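Local structure of alanine dehydrogenase (Archaeoglobus fulgidus, 1OMO) at residues A[125-130]-A[152-157]; A[129-134]-A[189-194]; A[136-141]-A[164-169]. The protein catalyses the reversible NAD-dependent oxidative deamination of alanine to pyruvate as a homodimer and does not accept NADP in place of NAD. One frame throughout, in Å; residues are numbered along the deposited sequence.

Interaction 1 of 3, residues A[125-130]-A[152-157]; sequences SSVFGF and EVKAYD. With NAD (nicotinamide-adenine-dinucleotide), chain D.
Phe128 N donates to Glu152 O at 2.8 Å, a bond of nearly ideal straightness (178°) within the parallel pairing of strand 127-131 with strand 152-156. Phe128 O takes Lys154 N in return, and Phe130 repeats the pattern by donating to Lys154 O and accepting Tyr156 N, the last bond measuring 2.9 Å. Before the strand proper, Ser126 O accepts from Glu152 N. Phe128 thus spans Val153 and Phe130 spans Ala155, while the backbone of Val153 turns the other way and bonds to Ser176 and Ser178. Three CA-H...O contacts fill in between; in the shortest, Val153 CA lies 3.3 Å from Phe128 O.

On the face that carries Val127, Val127 CG1 meets Lys154 CD at 3.6 Å and lies 3.9 Å from Glu152 OE2. Glu152 is extended, with CG anti to the backbone N (chi1 -177°), and runs beside the valine in the same direction. Beyond CD the chain of Lys154 continues to its amine, which forms a salt bridge with Glu184 and a hydrogen bond to Arg187 O. On the other face Phe130 CD1 touches Val153 CG1 at 4.1 Å; Ala137 and Leu141 pack on Phe130, and Phe166 touches both Phe130 and Val153.

Just beyond the paired strands, Asp157 grips the adenosine ribose of NAD with both carboxylate oxygens: O3B donates to OD1 at 2.7 Å and O2B to OD2 at 2.6 Å. Each oxygen also accepts a backbone N-H, OD1 from Cys133 and OD2 from Arg159, which holds the carboxylate in place. This is the classical Rossmann arrangement, with an acidic residue at the end of the second strand reading the ribose diol. A phosphate on O2B would probably be repelled by the carboxylate, consistent with the enzyme's inability to use NADP.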
# COMPACT_ATOMS: atom_id res chain seq x y z
N SER A 125 -10.46 3.45 -38.64
CA SER A 125 -9.81 4.68 -38.14
C SER A 125 -8.46 4.90 -38.80
O SER A 125 -7.67 3.97 -38.94
CB SER A 125 -9.61 4.62 -36.61
OG SER A 125 -10.85 4.66 -35.92
N SER A 126 -8.21 6.14 -39.20
CA SER A 126 -6.94 6.46 -39.83
C SER A 126 -6.40 7.82 -39.42
O SER A 126 -5.21 8.06 -39.53
CB SER A 126 -7.10 6.46 -41.35
OG SER A 126 -8.16 7.32 -41.69
N VAL A 127 -7.30 8.72 -39.00
CA VAL A 127 -6.87 10.04 -38.57
C VAL A 127 -6.81 10.02 -37.06
O VAL A 127 -7.81 9.75 -36.40
CB VAL A 127 -7.83 11.14 -39.06
CG1 VAL A 127 -7.29 12.50 -38.66
CG2 VAL A 127 -7.97 11.07 -40.61
N PHE A 128 -5.63 10.30 -36.51
CA PHE A 128 -5.45 10.30 -35.08
C PHE A 128 -5.11 11.66 -34.56
O PHE A 128 -4.13 12.25 -34.99
CB PHE A 128 -4.34 9.31 -34.69
CG PHE A 128 -4.72 7.87 -34.88
CD1 PHE A 128 -4.87 7.34 -36.18
CD2 PHE A 128 -5.00 7.06 -33.79
CE1 PHE A 128 -5.31 6.01 -36.37
CE2 PHE A 128 -5.44 5.74 -33.99
CZ PHE A 128 -5.59 5.23 -35.28
N GLY A 129 -5.93 12.15 -33.65
CA GLY A 129 -5.70 13.45 -33.04
C GLY A 129 -5.19 13.35 -31.60
O GLY A 129 -5.64 12.51 -30.81
N PHE A 130 -4.24 14.21 -31.26
CA PHE A 130 -3.68 14.24 -29.92
C PHE A 130 -3.81 15.62 -29.27
O PHE A 130 -3.31 16.64 -29.79
CB PHE A 130 -2.20 13.83 -29.95
CG PHE A 130 -1.99 12.38 -30.33
CD1 PHE A 130 -2.10 11.98 -31.67
CD2 PHE A 130 -1.67 11.43 -29.36
CE1 PHE A 130 -1.90 10.64 -32.04
CE2 PHE A 130 -1.46 10.08 -29.71
CZ PHE A 130 -1.58 9.68 -31.05
N GLU A 152 -2.93 9.68 -40.62
CA GLU A 152 -2.53 11.04 -40.34
C GLU A 152 -2.60 11.39 -38.86
O GLU A 152 -3.49 10.95 -38.15
CB GLU A 152 -3.43 12.02 -41.08
CG GLU A 152 -3.01 13.46 -40.87
CD GLU A 152 -4.09 14.45 -41.29
OE1 GLU A 152 -3.85 15.68 -41.25
OE2 GLU A 152 -5.19 14.00 -41.64
N VAL A 153 -1.65 12.21 -38.41
CA VAL A 153 -1.59 12.66 -37.03
C VAL A 153 -1.78 14.17 -36.98
O VAL A 153 -1.14 14.91 -37.72
CB VAL A 153 -0.24 12.25 -36.37
CG1 VAL A 153 -0.01 13.06 -35.06
CG2 VAL A 153 -0.27 10.73 -36.08
N LYS A 154 -2.70 14.61 -36.12
CA LYS A 154 -2.97 16.03 -35.91
C LYS A 154 -2.60 16.31 -34.45
O LYS A 154 -3.26 15.81 -33.54
CB LYS A 154 -4.44 16.31 -36.17
CG LYS A 154 -4.84 15.93 -37.61
CD LYS A 154 -6.34 15.91 -37.79
CE LYS A 154 -6.84 17.00 -38.68
NZ LYS A 154 -8.32 16.87 -38.77
N ALA A 155 -1.56 17.12 -34.21
CA ALA A 155 -1.10 17.36 -32.85
C ALA A 155 -1.23 18.76 -32.24
O ALA A 155 -0.77 19.74 -32.81
CB ALA A 155 0.35 16.91 -32.74
N TYR A 156 -1.81 18.83 -31.06
CA TYR A 156 -1.96 20.11 -30.38
C TYR A 156 -1.47 20.11 -28.95
O TYR A 156 -1.83 19.24 -28.15
CB TYR A 156 -3.42 20.54 -30.32
CG TYR A 156 -3.64 21.72 -29.38
CD1 TYR A 156 -4.11 21.53 -28.06
CD2 TYR A 156 -3.33 23.04 -29.78
CE1 TYR A 156 -4.27 22.61 -27.18
CE2 TYR A 156 -3.48 24.12 -28.91
CZ TYR A 156 -3.95 23.91 -27.61
OH TYR A 156 -4.06 24.98 -26.74
N ASP A 157 -0.68 21.11 -28.59
CA ASP A 157 -0.22 21.23 -27.20
C ASP A 157 -0.19 22.73 -26.95
O ASP A 157 0.02 23.47 -27.90
CB ASP A 157 1.18 20.61 -27.05
CG ASP A 157 1.58 20.34 -25.57
OD1 ASP A 157 1.90 19.16 -25.23
OD2 ASP A 157 1.57 21.28 -24.75
PA NAD D . 3.54 15.83 -19.35
O1A NAD D . 3.59 17.03 -18.47
O2A NAD D . 4.84 15.34 -20.00
O5B NAD D . 2.43 15.81 -20.57
C5B NAD D . 1.24 16.71 -20.58
C4B NAD D . 1.35 17.60 -21.84
O4B NAD D . 0.10 18.41 -21.78
C3B NAD D . 2.50 18.72 -21.85
O3B NAD D . 3.34 18.60 -23.06
C2B NAD D . 1.76 20.08 -21.75
O2B NAD D . 2.35 21.21 -22.27
C1B NAD D . 0.37 19.68 -22.34
N9A NAD D . -0.72 20.47 -21.85
C8A NAD D . -1.00 20.98 -20.59
N7A NAD D . -2.13 21.66 -20.55
C5A NAD D . -2.66 21.64 -21.76
C6A NAD D . -3.90 22.21 -22.30
N6A NAD D . -4.72 22.91 -21.56
N1A NAD D . -4.11 21.96 -23.64
C2A NAD D . -3.27 21.25 -24.43
N3A NAD D . -2.07 20.69 -23.96
C4A NAD D . -1.81 20.90 -22.61
O3 NAD D . 2.82 14.46 -18.74
PN NAD D . 2.57 12.87 -19.30
O1N NAD D . 2.95 12.84 -20.75
O2N NAD D . 3.15 11.91 -18.28
O5D NAD D . 0.89 12.88 -19.19
C5D NAD D . 0.47 13.54 -17.83
C4D NAD D . -1.00 13.41 -17.55
O4D NAD D . -1.33 11.91 -17.62
C3D NAD D . -1.45 13.84 -16.13
O3D NAD D . -2.84 14.21 -16.09
C2D NAD D . -1.15 12.56 -15.34
O2D NAD D . -1.55 12.58 -14.01
C1D NAD D . -1.83 11.47 -16.30
N1N NAD D . -1.37 10.04 -16.28
C2N NAD D . -2.48 9.10 -16.15
C3N NAD D . -2.10 7.72 -16.33
C7N NAD D . -3.36 6.67 -16.18
O7N NAD D . -3.10 5.47 -15.85
N7N NAD D . -4.62 7.13 -16.43
C4N NAD D . -0.80 7.23 -16.61
C5N NAD D . 0.20 8.27 -16.71
C6N NAD D . -0.08 9.64 -16.55

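Interaction 2 of 3, residues A[129-134]-A[189-194]; sequences GFIGCG and DVLVTT. With NAD (nicotinamide-adenine-dinucleotide), chain D.
Gly129 to Ile131 runs parallel to Leu191 to Thr193, the strand axes 4.7 Å apart and 18° from parallel, tied by four backbone hydrogen bonds that include Val192 N to Gly129 O at 2.8 Å and Thr194 N to Ile131 O.

Phe130 and Val192 lie side by side. Val192 CG2 sits over one face of the ring, 4.1 Å from its centroid, in a CH-pi contact, while Phe130 CD2 closes on Val192 CB at 3.6 Å. An alanine in place of Phe130 would probably open a gap beside Val192 and leave CG2 without the ring face it rests on. On the other side of the sheet, Ile131 CG1 meets Leu191 CD1 at 3.6 Å; Leu191 CG lies anti to the backbone N (chi1 174°), from where CD1 reaches across. Thr193 packs its CG2 against the same isoleucine, and its hydroxyl makes a weak hydrogen bond to Glu225, a sodium ligand.

Past the strand, Thr194 CG2 presses on Gly132 O at 3.3 Å, where the chain begins the glycine-rich turn consistent with a GxGxxA Rossmann motif. A CB on Gly132 would collide with Thr194 CG2 and, at its phi of 108°, crowd the carbonyl O of Ile131; one on Gly134 would clash with NAD O5B. The absence of side chains at these two glycines therefore lets the turn lie close to Thr194, just past strand 190-193, and to the dinucleotide.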
# COMPACT_ATOMS: atom_id res chain seq x y z
N GLY A 129 -5.93 12.15 -33.65
CA GLY A 129 -5.70 13.45 -33.04
C GLY A 129 -5.19 13.35 -31.60
O GLY A 129 -5.64 12.51 -30.81
N PHE A 130 -4.24 14.21 -31.26
CA PHE A 130 -3.68 14.24 -29.92
C PHE A 130 -3.81 15.62 -29.27
O PHE A 130 -3.31 16.64 -29.79
CB PHE A 130 -2.20 13.83 -29.95
CG PHE A 130 -1.99 12.38 -30.33
CD1 PHE A 130 -2.10 11.98 -31.67
CD2 PHE A 130 -1.67 11.43 -29.36
CE1 PHE A 130 -1.90 10.64 -32.04
CE2 PHE A 130 -1.46 10.08 -29.71
CZ PHE A 130 -1.58 9.68 -31.05
N ILE A 131 -4.52 15.66 -28.15
CA ILE A 131 -4.65 16.89 -27.38
C ILE A 131 -3.67 16.64 -26.24
O ILE A 131 -3.97 15.88 -25.32
CB ILE A 131 -6.05 17.06 -26.80
CG1 ILE A 131 -7.09 17.00 -27.93
CG2 ILE A 131 -6.14 18.37 -26.07
CD1 ILE A 131 -6.83 18.01 -29.04
N GLY A 132 -2.50 17.27 -26.31
CA GLY A 132 -1.46 17.10 -25.32
C GLY A 132 -0.37 16.29 -26.01
O GLY A 132 -0.65 15.22 -26.56
N CYS A 133 0.86 16.78 -26.01
CA CYS A 133 1.94 16.08 -26.69
C CYS A 133 3.12 15.82 -25.77
O CYS A 133 4.27 15.94 -26.19
CB CYS A 133 2.39 16.85 -27.95
SG CYS A 133 1.08 17.09 -29.22
N GLY A 134 2.82 15.50 -24.51
CA GLY A 134 3.85 15.16 -23.53
C GLY A 134 4.15 13.65 -23.58
O GLY A 134 3.76 12.94 -24.52
N ASP A 189 -10.71 10.30 -36.20
CA ASP A 189 -11.46 9.06 -35.92
C ASP A 189 -11.17 8.57 -34.47
O ASP A 189 -12.05 8.04 -33.80
CB ASP A 189 -11.07 7.96 -36.92
CG ASP A 189 -11.11 8.45 -38.38
OD1 ASP A 189 -12.13 9.04 -38.79
OD2 ASP A 189 -10.11 8.23 -39.10
N VAL A 190 -9.93 8.79 -34.02
CA VAL A 190 -9.46 8.42 -32.68
C VAL A 190 -8.79 9.67 -32.10
O VAL A 190 -7.83 10.20 -32.68
CB VAL A 190 -8.42 7.25 -32.77
CG1 VAL A 190 -7.84 6.91 -31.38
CG2 VAL A 190 -9.11 5.99 -33.37
N LEU A 191 -9.32 10.15 -30.98
CA LEU A 191 -8.81 11.34 -30.31
C LEU A 191 -8.22 10.94 -28.94
O LEU A 191 -8.93 10.37 -28.10
CB LEU A 191 -9.96 12.36 -30.14
CG LEU A 191 -9.72 13.66 -29.34
CD1 LEU A 191 -8.66 14.53 -30.03
CD2 LEU A 191 -11.04 14.44 -29.20
N VAL A 192 -6.94 11.22 -28.74
CA VAL A 192 -6.21 10.90 -27.51
C VAL A 192 -6.00 12.17 -26.65
O VAL A 192 -5.14 12.98 -26.99
CB VAL A 192 -4.81 10.36 -27.85
CG1 VAL A 192 -4.08 9.96 -26.59
CG2 VAL A 192 -4.91 9.22 -28.85
N THR A 193 -6.74 12.36 -25.56
CA THR A 193 -6.52 13.55 -24.72
C THR A 193 -5.57 13.16 -23.59
O THR A 193 -5.81 12.25 -22.84
CB THR A 193 -7.83 14.10 -24.17
OG1 THR A 193 -8.38 13.18 -23.24
CG2 THR A 193 -8.85 14.36 -25.33
N THR A 194 -4.48 13.89 -23.46
CA THR A 194 -3.45 13.51 -22.52
C THR A 194 -2.98 14.66 -21.60
O THR A 194 -1.86 14.63 -21.07
CB THR A 194 -2.33 12.93 -23.41
OG1 THR A 194 -1.82 11.72 -22.84
CG2 THR A 194 -1.28 13.87 -23.64
PA NAD D . 3.54 15.83 -19.35
O1A NAD D . 3.59 17.03 -18.47
O2A NAD D . 4.84 15.34 -20.00
O5B NAD D . 2.43 15.81 -20.57
C5B NAD D . 1.24 16.71 -20.58
C4B NAD D . 1.35 17.60 -21.84
O4B NAD D . 0.10 18.41 -21.78
C3B NAD D . 2.50 18.72 -21.85
O3B NAD D . 3.34 18.60 -23.06
C2B NAD D . 1.76 20.08 -21.75
O2B NAD D . 2.35 21.21 -22.27
C1B NAD D . 0.37 19.68 -22.34
N9A NAD D . -0.72 20.47 -21.85
C8A NAD D . -1.00 20.98 -20.59
N7A NAD D . -2.13 21.66 -20.55
C5A NAD D . -2.66 21.64 -21.76
C6A NAD D . -3.90 22.21 -22.30
N6A NAD D . -4.72 22.91 -21.56
N1A NAD D . -4.11 21.96 -23.64
C2A NAD D . -3.27 21.25 -24.43
N3A NAD D . -2.07 20.69 -23.96
C4A NAD D . -1.81 20.90 -22.61
O3 NAD D . 2.82 14.46 -18.74
PN NAD D . 2.57 12.87 -19.30
O1N NAD D . 2.95 12.84 -20.75
O2N NAD D . 3.15 11.91 -18.28
O5D NAD D . 0.89 12.88 -19.19
C5D NAD D . 0.47 13.54 -17.83
C4D NAD D . -1.00 13.41 -17.55
O4D NAD D . -1.33 11.91 -17.62
C3D NAD D . -1.45 13.84 -16.13
O3D NAD D . -2.84 14.21 -16.09
C2D NAD D . -1.15 12.56 -15.34
O2D NAD D . -1.55 12.58 -14.01
C1D NAD D . -1.83 11.47 -16.30
N1N NAD D . -1.37 10.04 -16.28
C2N NAD D . -2.48 9.10 -16.15
C3N NAD D . -2.10 7.72 -16.33
C7N NAD D . -3.36 6.67 -16.18
O7N NAD D . -3.10 5.47 -15.85
N7N NAD D . -4.62 7.13 -16.43
C4N NAD D . -0.80 7.23 -16.61
C5N NAD D . 0.20 8.27 -16.71
C6N NAD D . -0.08 9.64 -16.55

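Interaction 3 of 3, residues A[136-141]-A[164-169]; sequences QAYFQL and KKFVSY. With NAD (nicotinamide-adenine-dinucleotide), chain D.
Tyr138 OH is packed by Lys165 CG at 3.3 Å and by the backbone of Phe166, whose N lies 3.2 Å away at too poor an angle for a hydrogen bond. The two segments belong to helices 135-147 and 160-172, which pack side by side on one face of the Rossmann sheet; the axes of segments 136-141 and 164-169 come within 11.2 Å, and an aromatic cluster of Tyr138, Phe166 and Tyr169 lies between them.

Two T-shaped pairs share the Tyr138 ring. Phe166 turns its edge to the ring's face, with CD2 above the centre, and the planes meet at 75°. In the second pair Tyr138 supplies the edge: CE2 comes within 3.5 Å of Tyr169 CG, and the planes stand at 85°. Tyr169 OH is held by a hydrogen bond to Glu142. Beside the Phe166 ring, Ala137 CB touches Phe166 CE2 at 4.0 Å. Near the N terminus of helix 135-147, Gln136 N donates to a phosphate oxygen of NAD, O1N. Leu141, its CG anti to the backbone N (chi1 -176°), sets that carbon 3.9 Å from Phe166 CZ.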
# COMPACT_ATOMS: atom_id res chain seq x y z
N GLN A 136 3.06 10.76 -22.15
CA GLN A 136 2.02 9.79 -22.41
C GLN A 136 1.55 9.78 -23.86
O GLN A 136 1.20 8.70 -24.39
CB GLN A 136 0.84 10.02 -21.47
CG GLN A 136 -0.20 8.93 -21.64
CD GLN A 136 0.42 7.53 -21.62
OE1 GLN A 136 -0.02 6.63 -22.36
NE2 GLN A 136 1.46 7.35 -20.78
N ALA A 137 1.53 10.94 -24.53
CA ALA A 137 1.07 10.94 -25.92
C ALA A 137 1.92 10.00 -26.76
O ALA A 137 1.39 9.26 -27.58
CB ALA A 137 1.10 12.35 -26.53
N TYR A 138 3.24 10.04 -26.55
CA TYR A 138 4.14 9.16 -27.30
C TYR A 138 3.77 7.69 -27.04
O TYR A 138 3.67 6.90 -27.99
CB TYR A 138 5.60 9.41 -26.93
CG TYR A 138 6.14 10.75 -27.40
CD1 TYR A 138 5.93 11.92 -26.65
CD2 TYR A 138 6.86 10.87 -28.61
CE1 TYR A 138 6.42 13.17 -27.08
CE2 TYR A 138 7.34 12.08 -29.04
CZ TYR A 138 7.13 13.23 -28.28
OH TYR A 138 7.64 14.43 -28.72
N PHE A 139 3.55 7.33 -25.78
CA PHE A 139 3.21 5.94 -25.49
C PHE A 139 1.88 5.54 -26.10
O PHE A 139 1.71 4.41 -26.52
CB PHE A 139 3.19 5.66 -24.00
CG PHE A 139 4.55 5.62 -23.40
CD1 PHE A 139 5.14 6.78 -22.89
CD2 PHE A 139 5.28 4.43 -23.39
CE1 PHE A 139 6.42 6.76 -22.39
CE2 PHE A 139 6.56 4.39 -22.88
CZ PHE A 139 7.15 5.56 -22.38
N GLN A 140 0.94 6.47 -26.14
CA GLN A 140 -0.35 6.16 -26.72
C GLN A 140 -0.13 5.91 -28.23
O GLN A 140 -0.63 4.93 -28.79
CB GLN A 140 -1.29 7.33 -26.48
CG GLN A 140 -2.72 6.98 -26.51
CD GLN A 140 -3.24 6.33 -25.23
OE1 GLN A 140 -4.31 5.73 -25.24
NE2 GLN A 140 -2.50 6.44 -24.13
N LEU A 141 0.62 6.81 -28.87
CA LEU A 141 0.92 6.73 -30.30
C LEU A 141 1.54 5.38 -30.64
O LEU A 141 1.12 4.75 -31.59
CB LEU A 141 1.89 7.86 -30.67
CG LEU A 141 2.37 8.17 -32.10
CD1 LEU A 141 3.48 7.26 -32.45
CD2 LEU A 141 1.24 8.05 -33.12
N LYS A 164 5.49 20.27 -31.99
CA LYS A 164 6.40 20.14 -33.12
C LYS A 164 7.33 18.95 -32.94
O LYS A 164 7.63 18.23 -33.90
CB LYS A 164 7.22 21.42 -33.31
CG LYS A 164 6.45 22.53 -34.02
CD LYS A 164 7.25 23.82 -34.17
CE LYS A 164 6.40 24.88 -34.89
NZ LYS A 164 7.02 26.26 -34.99
N LYS A 165 7.80 18.74 -31.72
CA LYS A 165 8.66 17.61 -31.46
C LYS A 165 7.88 16.30 -31.71
O LYS A 165 8.39 15.39 -32.35
CB LYS A 165 9.16 17.64 -30.02
CG LYS A 165 10.03 16.44 -29.68
CD LYS A 165 10.50 16.43 -28.24
CE LYS A 165 11.85 15.75 -28.12
NZ LYS A 165 12.10 15.36 -26.72
N PHE A 166 6.66 16.20 -31.20
CA PHE A 166 5.87 14.99 -31.37
C PHE A 166 5.63 14.80 -32.88
O PHE A 166 5.72 13.70 -33.41
CB PHE A 166 4.54 15.11 -30.56
CG PHE A 166 3.54 13.97 -30.77
CD1 PHE A 166 2.55 14.08 -31.75
CD2 PHE A 166 3.58 12.81 -29.99
CE1 PHE A 166 1.61 13.06 -31.95
CE2 PHE A 166 2.64 11.77 -30.18
CZ PHE A 166 1.66 11.90 -31.16
N VAL A 167 5.35 15.89 -33.57
CA VAL A 167 5.11 15.80 -35.00
C VAL A 167 6.35 15.30 -35.74
O VAL A 167 6.26 14.48 -36.63
CB VAL A 167 4.68 17.18 -35.54
CG1 VAL A 167 4.88 17.24 -37.07
CG2 VAL A 167 3.22 17.41 -35.20
N SER A 168 7.51 15.80 -35.34
CA SER A 168 8.78 15.40 -35.93
C SER A 168 9.08 13.91 -35.63
O SER A 168 9.66 13.20 -36.48
CB SER A 168 9.89 16.31 -35.36
OG SER A 168 11.11 16.17 -36.05
N TYR A 169 8.68 13.46 -34.43
CA TYR A 169 8.87 12.06 -34.00
C TYR A 169 8.08 11.14 -34.93
O TYR A 169 8.54 10.07 -35.33
CB TYR A 169 8.38 11.90 -32.54
CG TYR A 169 8.45 10.48 -31.96
CD1 TYR A 169 9.51 10.09 -31.13
CD2 TYR A 169 7.43 9.54 -32.21
CE1 TYR A 169 9.55 8.81 -30.57
CE2 TYR A 169 7.47 8.26 -31.63
CZ TYR A 169 8.53 7.90 -30.82
OH TYR A 169 8.58 6.66 -30.20
PA NAD D . 3.54 15.83 -19.35
O1A NAD D . 3.59 17.03 -18.47
O2A NAD D . 4.84 15.34 -20.00
O5B NAD D . 2.43 15.81 -20.57
C5B NAD D . 1.24 16.71 -20.58
C4B NAD D . 1.35 17.60 -21.84
O4B NAD D . 0.10 18.41 -21.78
C3B NAD D . 2.50 18.72 -21.85
O3B NAD D . 3.34 18.60 -23.06
C2B NAD D . 1.76 20.08 -21.75
O2B NAD D . 2.35 21.21 -22.27
C1B NAD D . 0.37 19.68 -22.34
N9A NAD D . -0.72 20.47 -21.85
C8A NAD D . -1.00 20.98 -20.59
N7A NAD D . -2.13 21.66 -20.55
C5A NAD D . -2.66 21.64 -21.76
C6A NAD D . -3.90 22.21 -22.30
N6A NAD D . -4.72 22.91 -21.56
N1A NAD D . -4.11 21.96 -23.64
C2A NAD D . -3.27 21.25 -24.43
N3A NAD D . -2.07 20.69 -23.96
C4A NAD D . -1.81 20.90 -22.61
O3 NAD D . 2.82 14.46 -18.74
PN NAD D . 2.57 12.87 -19.30
O1N NAD D . 2.95 12.84 -20.75
O2N NAD D . 3.15 11.91 -18.28
O5D NAD D . 0.89 12.88 -19.19
C5D NAD D . 0.47 13.54 -17.83
C4D NAD D . -1.00 13.41 -17.55
O4D NAD D . -1.33 11.91 -17.62
C3D NAD D . -1.45 13.84 -16.13
O3D NAD D . -2.84 14.21 -16.09
C2D NAD D . -1.15 12.56 -15.34
O2D NAD D . -1.55 12.58 -14.01
C1D NAD D . -1.83 11.47 -16.30
N1N NAD D . -1.37 10.04 -16.28
C2N NAD D . -2.48 9.10 -16.15
C3N NAD D . -2.10 7.72 -16.33
C7N NAD D . -3.36 6.67 -16.18
O7N NAD D . -3.10 5.47 -15.85
N7N NAD D . -4.62 7.13 -16.43
C4N NAD D . -0.80 7.23 -16.61
C5N NAD D . 0.20 8.27 -16.71
C6N NAD D . -0.08 9.64 -16.55

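Followed from the N terminus, strand 127-131 serves interactions 1 and 2 with its two edges, lying between strands 152-156 and 190-193. Interaction 1 closes the shorter loop, a beta-alpha-beta unit whose crossover is helix 135-147; interaction 2 closes the longer one, returning at 190-193. Interaction 3 closes the loop from helix 135-147 through strand 152-156 to helix 160-172 and crosses interaction 1, since 136-141 lies between 125-130 and 152-157 and 164-169 beyond them; both its segments fall between those of interaction 2. Phe166 packs on Ala155, joining the helix pair to the sheet. A probable hydrogen bond, Gly132 N to Tyr156 O, ties the turn after 127-131 to the end of 152-156, and all three reach NAD.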